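PDB 4P52: homoserine kinase from Cytophaga hutchinsonii, which catalyses the ATP-dependent phosphorylation of L-homoserine to O-phospho-L-homoserine, a step on the route to threonine, as a member of the GHMP kinase family. Local coordinates for residues D43-A48 with G231-L236; S242-S247 with G275-S280; R246-H251 with S287-S292; K269-A274 with Q303-G308. All coordinates share one frame; numbering follows the deposited sequence.

Interaction 1: residues D43-A48 with G231-L236; sequences DVLGFA and GLVAGL
Leu45, on strand 45-49, reaches across to helix 219-237 and touches two consecutive residues of it. Its CD1 lies 3.7 Å from CD2 of Leu232, the two leucines crossing at a slant, while its other methyl, CD2, stands 4.3 Å from CG2 of Val233. The fork of one leucine is thus divided between two helical side chains. Leu232 has its CG anti to the backbone N (chi1 -169°), which swings the isobutyl group toward the strand; Val233 lies more to the flank and offers only one branch. The backbones remain well separated, the CA atoms of Leu45 and Val233 being 9.1 Å apart, so branched aliphatic residues suit both sides of the gap.

Farther out, Phe173 and Leu175 of the neighbouring strand 173-178 pack against Leu45, and the backbone bond of Gly46 with Val174 fixes the strand in its sheet. Leu232 is backed by Ile244 and Ser247 of helix 241-247, and Val233 packs on Gly230 of the second subunit. With all three touching residues buried and no hydrogen bond across, the contact is purely apolar: dispersion and the exclusion of water join sheet to helix beside the subunit interface.

Interaction 2: residues S242-S247 with G275-S280; sequences SLIGRS and GALGCS
The junction between helix 241-247 and the start of edge strand 278-281, in the C-terminal GHMP kinase region, is made by Leu277 lying against one flank of the helix. Its CD1 meets CG2 of Ile244 at 4.1 Å, the side chains set obliquely to each other. In Ile244 it is the CG2 branch that stands anti to the backbone N and faces the leucine. The other branch, ending in CD1, packs on Leu236 of helix 219-237, so this beta-branched residue serves two neighbours at once.

Beside it the backbones come close, the CA atoms of Gly245 and Leu277 being 4.6 Å apart. The CA of Gly245 lies 3.4 Å from the carbonyl O of Leu277 in a CA-H...O contact, with an angle of 135° at the hydrogen. A water lies within hydrogen-bonding distance of both backbones, 2.8 Å from Gly245 O and 2.9 Å from Leu277 O, and can donate to either, though other acceptors compete for its two protons.

On the helix, Ser247 turns its OG back to Leu243 O at 3.0 Å, approaching from above the carbonyl plane, while Ser247 N binds the same oxygen; one carbonyl thus holds two donors. Gly275, with positive phi (99°), closes the preceding helix 264-273 in a Schellman motif, and backbone bonds of Leu277 and Gly278 with Leu291 lead the chain into the sheet. No direct hydrogen bond crosses between 242-247 and 275-280, so the junction combines a small apolar contact with a weak CH...O interaction and a water placed between two carbonyl oxygens, neither of which could donate to the other.

Interaction 3: residues R246-H251 with S287-S292; sequences RSMQDH and SIFALS
Apolar contacts account for the whole meeting of Met248, a selenomethionine just past the end of helix 241-247, with strand 288-292 of the four-stranded antiparallel sheet. The chain bends at chi3 (86°), carrying the terminal methyl toward the strand between Phe289 and Leu291. Its SE lies 3.8 Å from CD1 of Leu291, whose side chain runs nearly at right angles to it. A long, flexible, unbranched residue suits this place, because the CA atoms of Met248 and Leu291 are 9.7 Å apart. Leu232 of helix 219-237 also packs on Met248.

The polar bonds belong to the backbone and to the flanks. Met248 is the centre of an inverse gamma turn, which redirects the chain toward Asp250. There OD1 accepts from the backbone N of Ile252 and Val253, and OD2 from Glu254 N, capping the start of helix 253-257; a carboxylate suits the place because it can accept several N-H groups. The backbone of Phe289 pairs with Ser280 and that of Ala290 with Thr196 of strand 194-200, holding the strand in the sheet.

The ring of Phe289 receives the selenomethionine obliquely: CE of Met248 stands 3.8 Å from CE2 and 4.0 Å from CZ of Phe289.

Interaction 4: residues K269-A274 with Q303-G308; sequences KAALDA and QAMKKG
Small apolar side chains dominate where helix 264-273 packs on helix 295-310. Ala274, just beyond the end of the first helix, sets its CB 4.1 Å from CB of Ala304. One turn earlier, Ala270 faces the same residue, its CB 4.2 Å from CB of Ala304. That alanine therefore sits between two methyls spaced four residues apart, and three single-carbon side chains allow a close approach: the CA atoms of Ala270 and Ala304 are only 5.6 Å apart. A second apolar pair lies deeper. Ala271 CB is 3.8 Å from CG of Met305, a selenomethionine, and 3.9 Å from its SE. Bent at chi3 (-66°), the Met305 chain continues toward strand 194-200, where it packs on Thr196 and Ile198. Here the long residue spans from the helix pair to the sheet, and the short alanine allows its CG and SE to lie close.

Contacts of methyls with backbone come next. CB of Ala270 lies 3.6 Å from the carbonyl O of Ala304, and CB of Ala304 lies 3.9 Å from Ala270 O, a reciprocal approach possible because neither residue has anything beyond CB.

No hydrogen bond crosses between the two segments; backbone bonds such as Ala274 N to Ala270 O and Gly308 N to Ala304 O run within each. Ala271 and Ala274 also rest on Ile301. Close alanine-lined helix packing over one face of an antiparallel sheet is the arrangement of a two-layer alpha/beta sandwich, in keeping with the C-terminal domain of GHMP kinases.

In the fold
From the N terminus, 182 residues separate 43-48 from 231-236, so interaction 1 closes the longest loop, bringing helix 219-237 onto the mixed sheet. Helix 241-247 follows, and interactions 2 and 3 both start from it, sharing Arg246 and Ser247 and ending on neighbouring strands 278-281 and 288-292. Interaction 4 opens within these loops, on helix 264-273, and closes beyond them on helix 295-310, so it crosses both. Interaction 1 lies in series with the others but touches interactions 2 and 3, through Leu232, Leu236 and Ser247. Together the contacts tie the mixed sheet to the helices near the second subunit, and these to the four-stranded sheet and its outer helices.

Interaction 1: residues D43-A48 with G231-L236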
loop_
_atom_site.group_PDB
_atom_site.type_symbol
_atom_site.label_atom_id
_atom_site.label_comp_id
_atom_site.label_asym_id
_atom_site.label_seq_id
_atom_site.Cartn_x
_atom_site.Cartn_y
_atom_site.Cartn_z
ATOM N N ASP A 43 -8.391 -0.547 -8.472
ATOM C CA ASP A 43 -9.280 -1.600 -7.918
ATOM C C ASP A 43 -9.322 -1.700 -6.401
ATOM O O ASP A 43 -10.007 -2.571 -5.863
ATOM C CB ASP A 43 -8.944 -2.995 -8.466
ATOM C CG ASP A 43 -9.619 -3.307 -9.801
ATOM O OD1 ASP A 43 -10.416 -2.480 -10.323
ATOM O OD2 ASP A 43 -9.321 -4.407 -10.343
ATOM N N VAL A 44 -8.578 -0.849 -5.701
ATOM C CA VAL A 44 -8.443 -1.025 -4.244
ATOM C C VAL A 44 -8.708 0.219 -3.376
ATOM O O VAL A 44 -8.866 0.076 -2.170
ATOM C CB VAL A 44 -7.075 -1.666 -3.825
ATOM C CG1 VAL A 44 -6.807 -2.938 -4.588
ATOM C CG2 VAL A 44 -5.916 -0.683 -3.963
ATOM N N LEU A 45 -8.707 1.419 -3.963
ATOM C CA LEU A 45 -9.020 2.665 -3.235
ATOM C C LEU A 45 -10.207 3.347 -3.888
ATOM O O LEU A 45 -10.354 3.315 -5.105
ATOM C CB LEU A 45 -7.855 3.641 -3.262
ATOM C CG LEU A 45 -6.511 3.131 -2.753
ATOM C CD1 LEU A 45 -5.440 4.194 -3.020
ATOM C CD2 LEU A 45 -6.597 2.771 -1.274
ATOM N N GLY A 46 -11.044 3.973 -3.080
ATOM C CA GLY A 46 -12.214 4.684 -3.569
ATOM C C GLY A 46 -12.717 5.595 -2.464
ATOM O O GLY A 46 -12.501 5.327 -1.260
ATOM N N PHE A 47 -13.377 6.684 -2.851
ATOM C CA PHE A 47 -13.962 7.582 -1.867
ATOM C C PHE A 47 -15.204 8.247 -2.423
ATOM O O PHE A 47 -15.353 8.365 -3.642
ATOM C CB PHE A 47 -12.931 8.610 -1.380
ATOM C CG PHE A 47 -12.506 9.600 -2.423
ATOM C CD1 PHE A 47 -13.281 10.738 -2.680
ATOM C CD2 PHE A 47 -11.304 9.420 -3.134
ATOM C CE1 PHE A 47 -12.879 11.673 -3.619
ATOM C CE2 PHE A 47 -10.885 10.351 -4.088
ATOM C CZ PHE A 47 -11.686 11.480 -4.327
ATOM N N ALA A 48 -16.102 8.667 -1.529
ATOM C CA ALA A 48 -17.391 9.240 -1.940
ATOM C C ALA A 48 -17.298 10.737 -2.011
ATOM O O ALA A 48 -16.553 11.367 -1.259
ATOM C CB ALA A 48 -18.476 8.825 -0.980
ATOM N N GLY A 231 2.531 4.487 -0.044
ATOM C CA GLY A 231 2.869 5.877 0.185
ATOM C C GLY A 231 1.600 6.685 0.331
ATOM O O GLY A 231 1.544 7.598 1.137
ATOM N N LEU A 232 0.576 6.331 -0.449
ATOM C CA LEU A 232 -0.702 7.033 -0.420
ATOM C C LEU A 232 -1.495 6.723 0.857
ATOM O O LEU A 232 -1.995 7.633 1.512
ATOM C CB LEU A 232 -1.523 6.675 -1.659
ATOM C CG LEU A 232 -2.788 7.447 -2.015
ATOM C CD1 LEU A 232 -2.584 8.942 -1.931
ATOM C CD2 LEU A 232 -3.184 7.095 -3.434
ATOM N N VAL A 233 -1.621 5.445 1.204
ATOM C CA VAL A 233 -2.295 5.049 2.435
ATOM C C VAL A 233 -1.651 5.682 3.684
ATOM O O VAL A 233 -2.357 6.186 4.561
ATOM C CB VAL A 233 -2.360 3.516 2.552
ATOM C CG1 VAL A 233 -2.830 3.071 3.924
ATOM C CG2 VAL A 233 -3.281 2.957 1.472
ATOM N N ALA A 234 -0.318 5.677 3.743
ATOM C CA ALA A 234 0.405 6.278 4.859
ATOM C C ALA A 234 0.166 7.781 4.872
ATOM O O ALA A 234 -0.178 8.329 5.904
ATOM C CB ALA A 234 1.899 5.957 4.804
ATOM N N GLY A 235 0.349 8.426 3.722
ATOM C CA GLY A 235 -0.003 9.840 3.522
ATOM C C GLY A 235 -1.398 10.274 3.985
ATOM O O GLY A 235 -1.550 11.374 4.498
ATOM N N LEU A 236 -2.412 9.429 3.827
ATOM C CA LEU A 236 -3.742 9.784 4.286
ATOM C C LEU A 236 -3.897 9.553 5.763
ATOM O O LEU A 236 -4.412 10.404 6.472
ATOM C CB LEU A 236 -4.830 8.989 3.564
ATOM C CG LEU A 236 -4.965 9.048 2.044
ATOM C CD1 LEU A 236 -6.091 8.097 1.658
ATOM C CD2 LEU A 236 -5.194 10.460 1.512
#

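Interaction 2: residues S242-S247 with G275-S280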
loop_
_atom_site.group_PDB
_atom_site.type_symbol
_atom_site.label_atom_id
_atom_site.label_comp_id
_atom_site.label_asym_id
_atom_site.label_seq_id
_atom_site.Cartn_x
_atom_site.Cartn_y
_atom_site.Cartn_z
ATOM N N SER A 242 2.457 16.358 1.332
ATOM C CA SER A 242 3.573 16.252 0.410
ATOM C C SER A 242 3.820 14.808 -0.078
ATOM O O SER A 242 4.317 14.597 -1.195
ATOM C CB SER A 242 4.817 16.800 1.106
ATOM O OG SER A 242 5.823 17.105 0.162
ATOM N N LEU A 243 3.482 13.834 0.779
ATOM C CA LEU A 243 3.686 12.410 0.514
ATOM C C LEU A 243 2.617 11.929 -0.462
ATOM O O LEU A 243 2.934 11.208 -1.421
ATOM C CB LEU A 243 3.653 11.577 1.809
ATOM C CG LEU A 243 3.844 10.044 1.757
ATOM C CD1 LEU A 243 5.163 9.657 1.097
ATOM C CD2 LEU A 243 3.716 9.378 3.125
ATOM N N ILE A 244 1.370 12.349 -0.218
ATOM C CA ILE A 244 0.252 12.114 -1.139
ATOM C C ILE A 244 0.549 12.626 -2.561
ATOM O O ILE A 244 0.354 11.910 -3.538
ATOM C CB ILE A 244 -1.032 12.749 -0.622
ATOM C CG1 ILE A 244 -1.423 12.108 0.701
ATOM C CG2 ILE A 244 -2.150 12.571 -1.641
ATOM C CD1 ILE A 244 -2.648 12.723 1.342
ATOM N N GLY A 245 1.060 13.845 -2.666
ATOM C CA GLY A 245 1.437 14.399 -3.959
ATOM C C GLY A 245 2.364 13.463 -4.703
ATOM O O GLY A 245 2.140 13.141 -5.871
ATOM N N ARG A 246 3.403 13.009 -4.012
ATOM C CA ARG A 246 4.422 12.184 -4.636
ATOM C C ARG A 246 3.916 10.769 -4.904
ATOM O O ARG A 246 4.303 10.165 -5.891
ATOM C CB ARG A 246 5.689 12.168 -3.784
ATOM C CG ARG A 246 6.707 13.268 -4.093
ATOM C CD ARG A 246 7.809 13.270 -3.037
ATOM N NE ARG A 246 7.273 12.771 -1.762
ATOM C CZ ARG A 246 7.718 13.095 -0.552
ATOM N NH1 ARG A 246 8.725 13.946 -0.431
ATOM N NH2 ARG A 246 7.143 12.574 0.534
ATOM N N SER A 247 3.040 10.269 -4.039
ATOM C CA SER A 247 2.448 8.944 -4.182
ATOM C C SER A 247 1.376 8.796 -5.257
ATOM O O SER A 247 1.045 7.671 -5.654
ATOM C CB SER A 247 1.863 8.479 -2.860
ATOM O OG SER A 247 2.937 8.236 -1.982
ATOM N N GLY A 275 -2.020 23.827 -9.250
ATOM C CA GLY A 275 -1.574 23.513 -7.895
ATOM C C GLY A 275 -2.223 22.277 -7.291
ATOM O O GLY A 275 -2.278 22.159 -6.070
ATOM N N ALA A 276 -2.708 21.347 -8.111
ATOM C CA ALA A 276 -3.298 20.131 -7.569
ATOM C C ALA A 276 -2.226 19.281 -6.912
ATOM O O ALA A 276 -1.092 19.267 -7.377
ATOM C CB ALA A 276 -3.976 19.326 -8.663
ATOM N N LEU A 277 -2.588 18.557 -5.849
ATOM C CA LEU A 277 -1.692 17.571 -5.249
ATOM C C LEU A 277 -1.354 16.516 -6.262
ATOM O O LEU A 277 -0.200 16.066 -6.386
ATOM C CB LEU A 277 -2.384 16.880 -4.094
ATOM C CG LEU A 277 -2.282 17.561 -2.740
ATOM C CD1 LEU A 277 -2.779 16.591 -1.680
ATOM C CD2 LEU A 277 -0.830 17.988 -2.516
ATOM N N GLY A 278 -2.393 16.113 -6.987
ATOM C CA GLY A 278 -2.273 15.077 -7.977
ATOM C C GLY A 278 -3.599 14.986 -8.683
ATOM O O GLY A 278 -4.614 15.542 -8.225
ATOM N N CYS A 279 -3.602 14.260 -9.794
ATOM C CA CYS A 279 -4.719 14.278 -10.690
ATOM C C CYS A 279 -4.679 13.018 -11.521
ATOM O O CYS A 279 -3.628 12.677 -12.054
ATOM C CB CYS A 279 -4.618 15.522 -11.577
ATOM S SG CYS A 279 -5.799 15.514 -12.938
ATOM N N SER A 280 -5.816 12.329 -11.623
ATOM C CA SER A 280 -5.922 11.151 -12.467
ATOM C C SER A 280 -7.335 10.841 -12.973
ATOM O O SER A 280 -8.275 11.606 -12.750
ATOM C CB SER A 280 -5.347 9.915 -11.755
ATOM O OG SER A 280 -5.005 8.898 -12.732
HETATM O O HOH W 1 0.783 13.947 -8.123
#

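Interaction 3: residues R246-H251 with S287-S292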
loop_
_atom_site.group_PDB
_atom_site.type_symbol
_atom_site.label_atom_id
_atom_site.label_comp_id
_atom_site.label_asym_id
_atom_site.label_seq_id
_atom_site.Cartn_x
_atom_site.Cartn_y
_atom_site.Cartn_z
ATOM N N ARG A 246 3.403 13.009 -4.012
ATOM C CA ARG A 246 4.422 12.184 -4.636
ATOM C C ARG A 246 3.916 10.769 -4.904
ATOM O O ARG A 246 4.303 10.165 -5.891
ATOM C CB ARG A 246 5.689 12.168 -3.784
ATOM C CG ARG A 246 6.707 13.268 -4.093
ATOM C CD ARG A 246 7.809 13.270 -3.037
ATOM N NE ARG A 246 7.273 12.771 -1.762
ATOM C CZ ARG A 246 7.718 13.095 -0.552
ATOM N NH1 ARG A 246 8.725 13.946 -0.431
ATOM N NH2 ARG A 246 7.143 12.574 0.534
ATOM N N SER A 247 3.040 10.269 -4.039
ATOM C CA SER A 247 2.448 8.944 -4.182
ATOM C C SER A 247 1.376 8.796 -5.257
ATOM O O SER A 247 1.045 7.671 -5.654
ATOM C CB SER A 247 1.863 8.479 -2.860
ATOM O OG SER A 247 2.937 8.236 -1.982
HETATM N N MSE A 248 0.834 9.905 -5.744
HETATM C CA MSE A 248 -0.188 9.811 -6.762
HETATM C C MSE A 248 0.379 9.765 -8.146
HETATM O O MSE A 248 0.140 10.668 -8.946
HETATM C CB MSE A 248 -1.046 11.014 -6.610
HETATM C CG MSE A 248 -2.073 10.630 -5.577
HETATM SE SE MSE A 248 -3.089 12.287 -5.333
HETATM C CE MSE A 248 -4.335 11.948 -6.846
ATOM N N GLN A 249 1.145 8.714 -8.421
ATOM C CA GLN A 249 1.696 8.420 -9.742
ATOM C C GLN A 249 1.136 7.066 -10.120
ATOM O O GLN A 249 1.170 6.119 -9.316
ATOM C CB GLN A 249 3.230 8.321 -9.738
ATOM C CG GLN A 249 4.028 9.500 -9.205
ATOM C CD GLN A 249 3.557 10.837 -9.760
ATOM O OE1 GLN A 249 3.216 10.953 -10.941
ATOM N NE2 GLN A 249 3.528 11.859 -8.901
ATOM N N ASP A 250 0.604 6.963 -11.331
ATOM C CA ASP A 250 0.085 5.700 -11.797
ATOM C C ASP A 250 0.837 5.358 -13.050
ATOM O O ASP A 250 0.703 6.029 -14.054
ATOM C CB ASP A 250 -1.417 5.805 -12.039
ATOM C CG ASP A 250 -2.014 4.542 -12.672
ATOM O OD1 ASP A 250 -1.328 3.471 -12.769
ATOM O OD2 ASP A 250 -3.194 4.639 -13.087
ATOM N N HIS A 251 1.643 4.314 -12.994
ATOM C CA HIS A 251 2.473 3.980 -14.148
ATOM C C HIS A 251 1.927 2.836 -15.016
ATOM O O HIS A 251 2.541 2.454 -16.004
ATOM C CB HIS A 251 3.919 3.727 -13.694
ATOM C CG HIS A 251 4.635 4.974 -13.280
ATOM N ND1 HIS A 251 4.487 6.176 -13.956
ATOM C CD2 HIS A 251 5.494 5.216 -12.261
ATOM C CE1 HIS A 251 5.223 7.102 -13.369
ATOM N NE2 HIS A 251 5.844 6.546 -12.340
ATOM N N SER A 287 -14.375 10.802 -16.687
ATOM C CA SER A 287 -14.162 11.773 -15.596
ATOM C C SER A 287 -12.769 11.739 -15.004
ATOM O O SER A 287 -12.121 10.679 -14.934
ATOM C CB SER A 287 -15.194 11.611 -14.486
ATOM O OG SER A 287 -16.465 11.965 -15.002
ATOM N N ILE A 288 -12.335 12.912 -14.557
ATOM C CA ILE A 288 -11.006 13.146 -14.051
ATOM C C ILE A 288 -11.146 13.842 -12.711
ATOM O O ILE A 288 -12.029 14.684 -12.532
ATOM C CB ILE A 288 -10.233 14.068 -15.015
ATOM C CG1 ILE A 288 -10.164 13.403 -16.398
ATOM C CG2 ILE A 288 -8.831 14.379 -14.498
ATOM C CD1 ILE A 288 -9.504 14.243 -17.460
ATOM N N PHE A 289 -10.289 13.499 -11.756
ATOM C CA PHE A 289 -10.366 14.153 -10.450
ATOM C C PHE A 289 -9.008 14.710 -10.085
ATOM O O PHE A 289 -7.959 14.197 -10.535
ATOM C CB PHE A 289 -10.848 13.192 -9.352
ATOM C CG PHE A 289 -9.799 12.220 -8.928
ATOM C CD1 PHE A 289 -9.490 11.119 -9.726
ATOM C CD2 PHE A 289 -9.093 12.421 -7.751
ATOM C CE1 PHE A 289 -8.478 10.236 -9.350
ATOM C CE2 PHE A 289 -8.077 11.543 -7.369
ATOM C CZ PHE A 289 -7.762 10.456 -8.171
ATOM N N ALA A 290 -9.030 15.735 -9.246
ATOM C CA ALA A 290 -7.789 16.277 -8.718
ATOM C C ALA A 290 -7.960 16.430 -7.213
ATOM O O ALA A 290 -9.096 16.621 -6.732
ATOM C CB ALA A 290 -7.448 17.612 -9.375
ATOM N N LEU A 291 -6.856 16.319 -6.470
ATOM C CA LEU A 291 -6.925 16.542 -5.049
ATOM C C LEU A 291 -6.189 17.819 -4.746
ATOM O O LEU A 291 -5.200 18.143 -5.415
ATOM C CB LEU A 291 -6.372 15.339 -4.271
ATOM C CG LEU A 291 -7.102 13.981 -4.444
ATOM C CD1 LEU A 291 -6.406 12.912 -3.627
ATOM C CD2 LEU A 291 -8.557 14.034 -4.024
ATOM N N SER A 292 -6.709 18.582 -3.782
ATOM C CA SER A 292 -6.010 19.762 -3.287
ATOM C C SER A 292 -6.318 19.944 -1.799
ATOM O O SER A 292 -7.081 19.156 -1.229
ATOM C CB SER A 292 -6.391 21.010 -4.072
ATOM O OG SER A 292 -7.807 21.169 -4.079
#

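Interaction 4: residues K269-A274 with Q303-G308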
loop_
_atom_site.group_PDB
_atom_site.type_symbol
_atom_site.label_atom_id
_atom_site.label_comp_id
_atom_site.label_asym_id
_atom_site.label_seq_id
_atom_site.Cartn_x
_atom_site.Cartn_y
_atom_site.Cartn_z
ATOM N N LYS A 269 -2.320 18.390 -16.990
ATOM C CA LYS A 269 -1.306 19.409 -16.861
ATOM C C LYS A 269 -1.899 20.692 -16.331
ATOM O O LYS A 269 -1.274 21.376 -15.528
ATOM C CB LYS A 269 -0.628 19.679 -18.191
ATOM C CG LYS A 269 0.705 20.382 -18.014
ATOM C CD LYS A 269 1.223 20.918 -19.330
ATOM C CE LYS A 269 2.191 22.066 -19.093
ATOM N NZ LYS A 269 2.421 22.724 -20.408
ATOM N N ALA A 270 -3.104 21.026 -16.770
ATOM C CA ALA A 270 -3.737 22.243 -16.294
ATOM C C ALA A 270 -4.067 22.134 -14.782
ATOM O O ALA A 270 -3.882 23.083 -14.030
ATOM C CB ALA A 270 -4.974 22.569 -17.135
ATOM N N ALA A 271 -4.521 20.968 -14.337
ATOM C CA ALA A 271 -4.784 20.761 -12.928
ATOM C C ALA A 271 -3.499 20.856 -12.117
ATOM O O ALA A 271 -3.475 21.491 -11.060
ATOM C CB ALA A 271 -5.466 19.428 -12.688
ATOM N N LEU A 272 -2.426 20.233 -12.596
ATOM C CA LEU A 272 -1.158 20.293 -11.866
ATOM C C LEU A 272 -0.595 21.706 -11.861
ATOM O O LEU A 272 -0.174 22.175 -10.810
ATOM C CB LEU A 272 -0.131 19.299 -12.402
ATOM C CG LEU A 272 -0.476 17.836 -12.145
ATOM C CD1 LEU A 272 0.515 16.968 -12.903
ATOM C CD2 LEU A 272 -0.470 17.497 -10.662
ATOM N N ASP A 273 -0.635 22.410 -12.996
ATOM C CA ASP A 273 -0.236 23.844 -12.996
ATOM C C ASP A 273 -1.129 24.704 -12.091
ATOM O O ASP A 273 -0.670 25.703 -11.583
ATOM C CB ASP A 273 -0.164 24.459 -14.394
ATOM C CG ASP A 273 0.835 23.745 -15.317
ATOM O OD1 ASP A 273 1.643 22.914 -14.830
ATOM O OD2 ASP A 273 0.811 23.993 -16.553
ATOM N N ALA A 274 -2.384 24.325 -11.853
ATOM C CA ALA A 274 -3.194 25.144 -10.952
ATOM C C ALA A 274 -2.947 24.762 -9.487
ATOM O O ALA A 274 -3.567 25.313 -8.585
ATOM C CB ALA A 274 -4.673 25.106 -11.318
ATOM N N GLN A 303 -11.687 25.300 -12.557
ATOM C CA GLN A 303 -11.677 26.276 -13.632
ATOM C C GLN A 303 -10.632 26.005 -14.710
ATOM O O GLN A 303 -10.892 26.254 -15.899
ATOM C CB GLN A 303 -11.582 27.712 -13.106
ATOM C CG GLN A 303 -12.917 28.255 -12.590
ATOM C CD GLN A 303 -14.146 27.808 -13.443
ATOM O OE1 GLN A 303 -14.770 26.734 -13.183
ATOM N NE2 GLN A 303 -14.490 28.618 -14.476
ATOM N N ALA A 304 -9.465 25.502 -14.323
ATOM C CA ALA A 304 -8.419 25.231 -15.312
ATOM C C ALA A 304 -8.684 23.945 -16.120
ATOM O O ALA A 304 -8.374 23.868 -17.317
ATOM C CB ALA A 304 -7.044 25.210 -14.659
HETATM N N MSE A 305 -9.280 22.948 -15.476
HETATM C CA MSE A 305 -9.685 21.732 -16.169
HETATM C C MSE A 305 -10.816 22.039 -17.138
HETATM O O MSE A 305 -10.754 21.629 -18.299
HETATM C CB MSE A 305 -10.027 20.610 -15.202
HETATM C CG MSE A 305 -8.821 20.175 -14.372
HETATM SE SE MSE A 305 -9.266 18.547 -13.306
HETATM C CE MSE A 305 -10.624 19.214 -12.046
ATOM N N LYS A 306 -11.837 22.775 -16.690
ATOM C CA LYS A 306 -12.902 23.251 -17.585
ATOM C C LYS A 306 -12.336 23.960 -18.818
ATOM O O LYS A 306 -12.796 23.741 -19.943
ATOM C CB LYS A 306 -13.873 24.179 -16.851
ATOM C CG LYS A 306 -14.875 24.904 -17.756
ATOM C CD LYS A 306 -15.812 25.844 -16.999
ATOM C CE LYS A 306 -16.716 25.104 -16.007
ATOM N NZ LYS A 306 -17.580 24.007 -16.567
ATOM N N LYS A 307 -11.325 24.789 -18.611
ATOM C CA LYS A 307 -10.741 25.549 -19.700
ATOM C C LYS A 307 -10.011 24.615 -20.685
ATOM O O LYS A 307 -9.994 24.871 -21.894
ATOM C CB LYS A 307 -9.821 26.623 -19.119
ATOM C CG LYS A 307 -9.324 27.652 -20.097
ATOM C CD LYS A 307 -7.911 28.111 -19.754
ATOM C CE LYS A 307 -7.572 29.445 -20.429
ATOM N NZ LYS A 307 -6.141 29.839 -20.265
ATOM N N GLY A 308 -9.426 23.523 -20.174
ATOM C CA GLY A 308 -8.848 22.469 -21.021
ATOM C C GLY A 308 -9.876 21.812 -21.940
ATOM O O GLY A 308 -9.640 21.681 -23.127
#